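Local structure of restriction endonuclease (Mycobacterium sp., 4F0Q) at residues 136-141 and 152-157; 397-402 and 406-411. The protein cleaves DNA in a cytosine-methylation-dependent manner, as a tetrameric restriction endonuclease. All coordinates share one frame; numbering follows the deposited sequence.

Overall arrangement
The two contacts belong to different parts of one chain: contact 1 to the N-terminal region, of a family in the PUA clan, and contact 2 to the endonuclease region of the PDDEXK clan. They follow one another in sequence and lie on opposite sides of the chain's centre, with their own centres 37 Å apart and their nearest atoms about 27 Å apart. Each joins a helix to the chain that follows it, through apolar side chains. The bound magnesium, at Asp334, Gln355 and Ala356, belongs to the region of contact 2, where the side chain of Val406 is about 13 Å away. Segments of both contacts also touch the second subunit of the tetramer.

Contact 1 of 2, residues 136-141 and 152-157; sequences LEAARL and LAPPLF
Late in helix 130-142, in the PUA-clan N-terminal region, Leu141 and Ala138 pack on the loop that leads into strand 156-166. Leu141 carries most of the contact. Its CB meets Ala153 CB at 3.7 Å, while Leu141 O comes within 3.5 Å of the same Ala153 methyl, so that methyl touches both the side chain and the backbone carbonyl of Leu141. Further out, Leu141 CD1 lies 3.8 Å from Leu152 CB, the two leucine side chains crossing at a slant, and 4.2 Å from Pro154 CD. The CG of Leu141 is turned beside the backbone N and anti to the carbonyl carbon (chi1 -66°), and an extended chi2 carries CD1 out to Leu152 and Pro154. One turn earlier, Ala138 CB touches the ring of Pro154 at CG, 4.0 Å away. Two loop carbonyls have further hydrogen-bond partners: Leu152 O is bonded to Arg227 of helix 222-227, and Pro154 O to His142, the next residue of helix 130-142, which adds a polar tie between helix and loop. Beyond the prolines the chain enters the large mixed sheet, where Leu156 and Ala138 both rest on Ile85 of strand 85-89 and Ile184 of strand 175-193.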
loop_
_atom_site.group_PDB
_atom_site.type_symbol
_atom_site.label_atom_id
_atom_site.label_comp_id
_atom_site.label_asym_id
_atom_site.label_seq_id
_atom_site.Cartn_x
_atom_site.Cartn_y
_atom_site.Cartn_z
ATOM N N LEU A 136 -18.030 28.435 5.897
ATOM C CA LEU A 136 -17.240 28.904 4.761
ATOM C C LEU A 136 -16.332 30.058 5.177
ATOM O O LEU A 136 -15.138 30.082 4.843
ATOM C CB LEU A 136 -18.153 29.332 3.609
ATOM C CG LEU A 136 -18.835 28.208 2.823
ATOM C CD1 LEU A 136 -19.906 28.764 1.898
ATOM C CD2 LEU A 136 -17.809 27.415 2.032
ATOM N N GLU A 137 -16.905 31.008 5.913
ATOM C CA GLU A 137 -16.149 32.146 6.426
ATOM C C GLU A 137 -15.007 31.688 7.328
ATOM O O GLU A 137 -13.950 32.319 7.375
ATOM C CB GLU A 137 -17.067 33.112 7.177
ATOM C CG GLU A 137 -17.982 33.924 6.273
ATOM C CD GLU A 137 -18.959 34.786 7.047
ATOM O OE1 GLU A 137 -19.170 34.516 8.249
ATOM O OE2 GLU A 137 -19.513 35.737 6.457
ATOM N N ALA A 138 -15.224 30.585 8.038
ATOM C CA ALA A 138 -14.173 29.989 8.853
ATOM C C ALA A 138 -13.166 29.255 7.976
ATOM O O ALA A 138 -11.964 29.304 8.227
ATOM C CB ALA A 138 -14.769 29.043 9.879
ATOM N N ALA A 139 -13.667 28.580 6.945
ATOM C CA ALA A 139 -12.827 27.806 6.035
ATOM C C ALA A 139 -11.819 28.700 5.329
ATOM O O ALA A 139 -10.703 28.276 5.027
ATOM C CB ALA A 139 -13.683 27.068 5.019
ATOM N N ARG A 140 -12.225 29.938 5.066
ATOM C CA ARG A 140 -11.327 30.929 4.481
ATOM C C ARG A 140 -10.084 31.153 5.348
ATOM O O ARG A 140 -8.988 31.377 4.833
ATOM C CB ARG A 140 -12.074 32.250 4.266
ATOM C CG ARG A 140 -11.191 33.435 3.904
ATOM C CD ARG A 140 -10.455 33.222 2.591
ATOM N NE ARG A 140 -9.586 34.354 2.282
ATOM C CZ ARG A 140 -8.320 34.453 2.672
ATOM N NH1 ARG A 140 -7.761 33.482 3.380
ATOM N NH2 ARG A 140 -7.609 35.524 2.348
ATOM N N LEU A 141 -10.257 31.072 6.664
ATOM C CA LEU A 141 -9.173 31.369 7.598
ATOM C C LEU A 141 -8.429 30.127 8.090
ATOM O O LEU A 141 -7.269 30.212 8.493
ATOM C CB LEU A 141 -9.701 32.178 8.786
ATOM C CG LEU A 141 -10.196 33.585 8.455
ATOM C CD1 LEU A 141 -10.753 34.266 9.694
ATOM C CD2 LEU A 141 -9.077 34.413 7.841
ATOM N N LEU A 152 -6.593 34.709 12.969
ATOM C CA LEU A 152 -7.985 35.140 13.035
ATOM C C LEU A 152 -8.958 33.966 12.995
ATOM O O LEU A 152 -10.125 34.113 13.356
ATOM C CB LEU A 152 -8.294 36.093 11.880
ATOM C CG LEU A 152 -7.456 37.368 11.807
ATOM C CD1 LEU A 152 -7.763 38.131 10.529
ATOM C CD2 LEU A 152 -7.716 38.233 13.026
ATOM N N ALA A 153 -8.472 32.810 12.551
ATOM C CA ALA A 153 -9.311 31.625 12.386
ATOM C C ALA A 153 -9.972 31.182 13.688
ATOM O O ALA A 153 -9.289 30.882 14.667
ATOM C CB ALA A 153 -8.502 30.483 11.788
ATOM N N PRO A 154 -11.313 31.140 13.697
ATOM C CA PRO A 154 -12.085 30.720 14.870
ATOM C C PRO A 154 -12.032 29.210 15.086
ATOM O O PRO A 154 -12.417 28.450 14.198
ATOM C CB PRO A 154 -13.510 31.156 14.522
ATOM C CG PRO A 154 -13.551 31.152 13.035
ATOM C CD PRO A 154 -12.179 31.557 12.580
ATOM N N PRO A 155 -11.550 28.779 16.261
ATOM C CA PRO A 155 -11.485 27.359 16.625
ATOM C C PRO A 155 -12.863 26.708 16.618
ATOM O O PRO A 155 -13.835 27.328 17.045
ATOM C CB PRO A 155 -10.930 27.390 18.051
ATOM C CG PRO A 155 -10.189 28.676 18.142
ATOM C CD PRO A 155 -10.961 29.642 17.299
ATOM N N LEU A 156 -12.941 25.473 16.136
ATOM C CA LEU A 156 -14.201 24.738 16.133
ATOM C C LEU A 156 -14.317 23.825 17.348
ATOM O O LEU A 156 -13.843 22.688 17.335
ATOM C CB LEU A 156 -14.370 23.935 14.840
ATOM C CG LEU A 156 -15.137 24.612 13.699
ATOM C CD1 LEU A 156 -14.411 25.854 13.197
ATOM C CD2 LEU A 156 -15.380 23.633 12.562
ATOM N N PHE A 157 -14.949 24.337 18.400
ATOM C CA PHE A 157 -15.183 23.567 19.614
ATOM C C PHE A 157 -16.352 22.614 19.418
ATOM O O PHE A 157 -17.500 23.040 19.291
ATOM C CB PHE A 157 -15.451 24.499 20.798
ATOM C CG PHE A 157 -14.205 25.039 21.436
ATOM C CD1 PHE A 157 -13.300 25.785 20.701
ATOM C CD2 PHE A 157 -13.942 24.807 22.775
ATOM C CE1 PHE A 157 -12.152 26.282 21.287
ATOM C CE2 PHE A 157 -12.798 25.305 23.369
ATOM C CZ PHE A 157 -11.902 26.043 22.624
#

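Contact 2 of 2, residues 397-402 and 406-411; sequences VEIIDD and VVLIAG
Ile399 projects from helix 393-401 toward strand 406-409, and its outer methyl settles against Val406 and Leu408, two strand residues whose side chains lie on the same face. Ile399 and Val406 meet crosswise, at about a right angle. The CG1 methyl of Val406 stands 3.8 Å from Ile399 CD1 and 4.1 Å from Ile399 CG2, lying along the flank of the isoleucine rather than at its end alone. That methyl occupies the crowded position between backbone N and carbonyl carbon (chi1 49°), which turns it to the helix. Leu408 comes differently: it and Ile399 extend toward each other tip to tip, and both prongs of the leucine fork reach the same methyl, with CD1 and CD2 each 4.0 Å from Ile399 CD1. The chi2 of Ile399 is extended (176°), holding CD1 far enough from the helix to touch both strand residues. The interface is small and wholly apolar. Glu398 makes salt bridges with Arg372 and Arg376 of the third subunit, and Val406 O is hydrogen-bonded to Thr348 of the second, placing this helix-strand unit within the tetramer's interfaces. Helix and strand form the last part of a beta-alpha-beta crossover: strand 381-387 passes through helix 393-401 into strand 406-409, which runs parallel to it at the sheet's edge within this chain. Val370 of helix 367-374 also touches Ile399, while on the far face Val407 and Ile409 pack on Phe312 and Val311 of helix 297-314.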
loop_
_atom_site.group_PDB
_atom_site.type_symbol
_atom_site.label_atom_id
_atom_site.label_comp_id
_atom_site.label_asym_id
_atom_site.label_seq_id
_atom_site.Cartn_x
_atom_site.Cartn_y
_atom_site.Cartn_z
ATOM N N VAL A 397 -6.341 -10.150 15.860
ATOM C CA VAL A 397 -5.090 -10.197 16.612
ATOM C C VAL A 397 -3.912 -10.545 15.704
ATOM O O VAL A 397 -2.862 -9.904 15.758
ATOM C CB VAL A 397 -5.169 -11.204 17.784
ATOM C CG1 VAL A 397 -3.777 -11.551 18.296
ATOM C CG2 VAL A 397 -6.031 -10.646 18.907
ATOM N N GLU A 398 -4.097 -11.553 14.858
ATOM C CA GLU A 398 -3.047 -11.968 13.935
ATOM C C GLU A 398 -2.804 -10.930 12.841
ATOM O O GLU A 398 -1.703 -10.836 12.300
ATOM C CB GLU A 398 -3.372 -13.335 13.329
ATOM C CG GLU A 398 -3.403 -14.459 14.354
ATOM C CD GLU A 398 -3.859 -15.777 13.767
ATOM O OE1 GLU A 398 -4.152 -16.707 14.547
ATOM O OE2 GLU A 398 -3.919 -15.887 12.525
ATOM N N ILE A 399 -3.833 -10.150 12.520
ATOM C CA ILE A 399 -3.690 -9.062 11.556
ATOM C C ILE A 399 -2.864 -7.918 12.142
ATOM O O ILE A 399 -1.962 -7.391 11.491
ATOM C CB ILE A 399 -5.062 -8.523 11.097
ATOM C CG1 ILE A 399 -5.764 -9.546 10.203
ATOM C CG2 ILE A 399 -4.903 -7.210 10.345
ATOM C CD1 ILE A 399 -7.157 -9.131 9.785
ATOM N N ILE A 400 -3.175 -7.546 13.379
ATOM C CA ILE A 400 -2.464 -6.473 14.069
ATOM C C ILE A 400 -1.011 -6.844 14.365
ATOM O O ILE A 400 -0.096 -6.062 14.100
ATOM C CB ILE A 400 -3.167 -6.098 15.388
ATOM C CG1 ILE A 400 -4.567 -5.553 15.108
ATOM C CG2 ILE A 400 -2.347 -5.076 16.162
ATOM C CD1 ILE A 400 -5.412 -5.388 16.346
ATOM N N ASP A 401 -0.807 -8.038 14.912
ATOM C CA ASP A 401 0.529 -8.489 15.296
ATOM C C ASP A 401 1.473 -8.626 14.107
ATOM O O ASP A 401 2.564 -8.056 14.102
ATOM C CB ASP A 401 0.447 -9.815 16.054
ATOM C CG ASP A 401 -0.253 -9.677 17.388
ATOM O OD1 ASP A 401 -1.007 -8.696 17.559
ATOM O OD2 ASP A 401 -0.052 -10.547 18.262
ATOM N N ASP A 402 1.047 -9.379 13.099
ATOM C CA ASP A 402 1.892 -9.647 11.941
ATOM C C ASP A 402 1.765 -8.568 10.868
ATOM O O ASP A 402 2.299 -8.714 9.768
ATOM C CB ASP A 402 1.575 -11.025 11.357
ATOM C CG ASP A 402 1.817 -12.147 12.350
ATOM O OD1 ASP A 402 2.954 -12.663 12.401
ATOM O OD2 ASP A 402 0.871 -12.512 13.081
ATOM N N VAL A 406 -4.631 -5.530 5.262
ATOM C CA VAL A 406 -5.953 -5.895 4.769
ATOM C C VAL A 406 -7.042 -5.017 5.383
ATOM O O VAL A 406 -7.111 -4.848 6.601
ATOM C CB VAL A 406 -6.259 -7.391 5.023
ATOM C CG1 VAL A 406 -5.957 -7.768 6.468
ATOM C CG2 VAL A 406 -7.701 -7.718 4.660
ATOM N N VAL A 407 -7.883 -4.446 4.528
ATOM C CA VAL A 407 -9.001 -3.630 4.979
ATOM C C VAL A 407 -10.179 -4.523 5.349
ATOM O O VAL A 407 -10.598 -5.369 4.560
ATOM C CB VAL A 407 -9.438 -2.628 3.894
ATOM C CG1 VAL A 407 -10.638 -1.822 4.364
ATOM C CG2 VAL A 407 -8.284 -1.711 3.524
ATOM N N LEU A 408 -10.708 -4.333 6.554
ATOM C CA LEU A 408 -11.815 -5.150 7.036
ATOM C C LEU A 408 -13.157 -4.448 6.866
ATOM O O LEU A 408 -13.356 -3.339 7.358
ATOM C CB LEU A 408 -11.609 -5.523 8.505
ATOM C CG LEU A 408 -10.378 -6.369 8.833
ATOM C CD1 LEU A 408 -10.369 -6.752 10.305
ATOM C CD2 LEU A 408 -10.325 -7.607 7.952
ATOM N N ILE A 409 -14.073 -5.105 6.164
ATOM C CA ILE A 409 -15.429 -4.597 5.995
ATOM C C ILE A 409 -16.440 -5.623 6.497
ATOM O O ILE A 409 -16.797 -6.565 5.784
ATOM C CB ILE A 409 -15.729 -4.247 4.525
ATOM C CG1 ILE A 409 -14.675 -3.280 3.980
ATOM C CG2 ILE A 409 -17.122 -3.647 4.393
ATOM C CD1 ILE A 409 -14.932 -2.824 2.559
ATOM N N ALA A 410 -16.891 -5.439 7.735
ATOM C CA ALA A 410 -17.836 -6.356 8.357
ATOM C C ALA A 410 -19.279 -5.918 8.120
ATOM O O ALA A 410 -19.545 -5.066 7.273
ATOM C CB ALA A 410 -17.552 -6.481 9.847
ATOM N N GLY A 411 -20.199 -6.501 8.884
ATOM C CA GLY A 411 -21.623 -6.282 8.695
ATOM C C GLY A 411 -22.093 -4.844 8.820
ATOM O O GLY A 411 -22.866 -4.368 7.990
#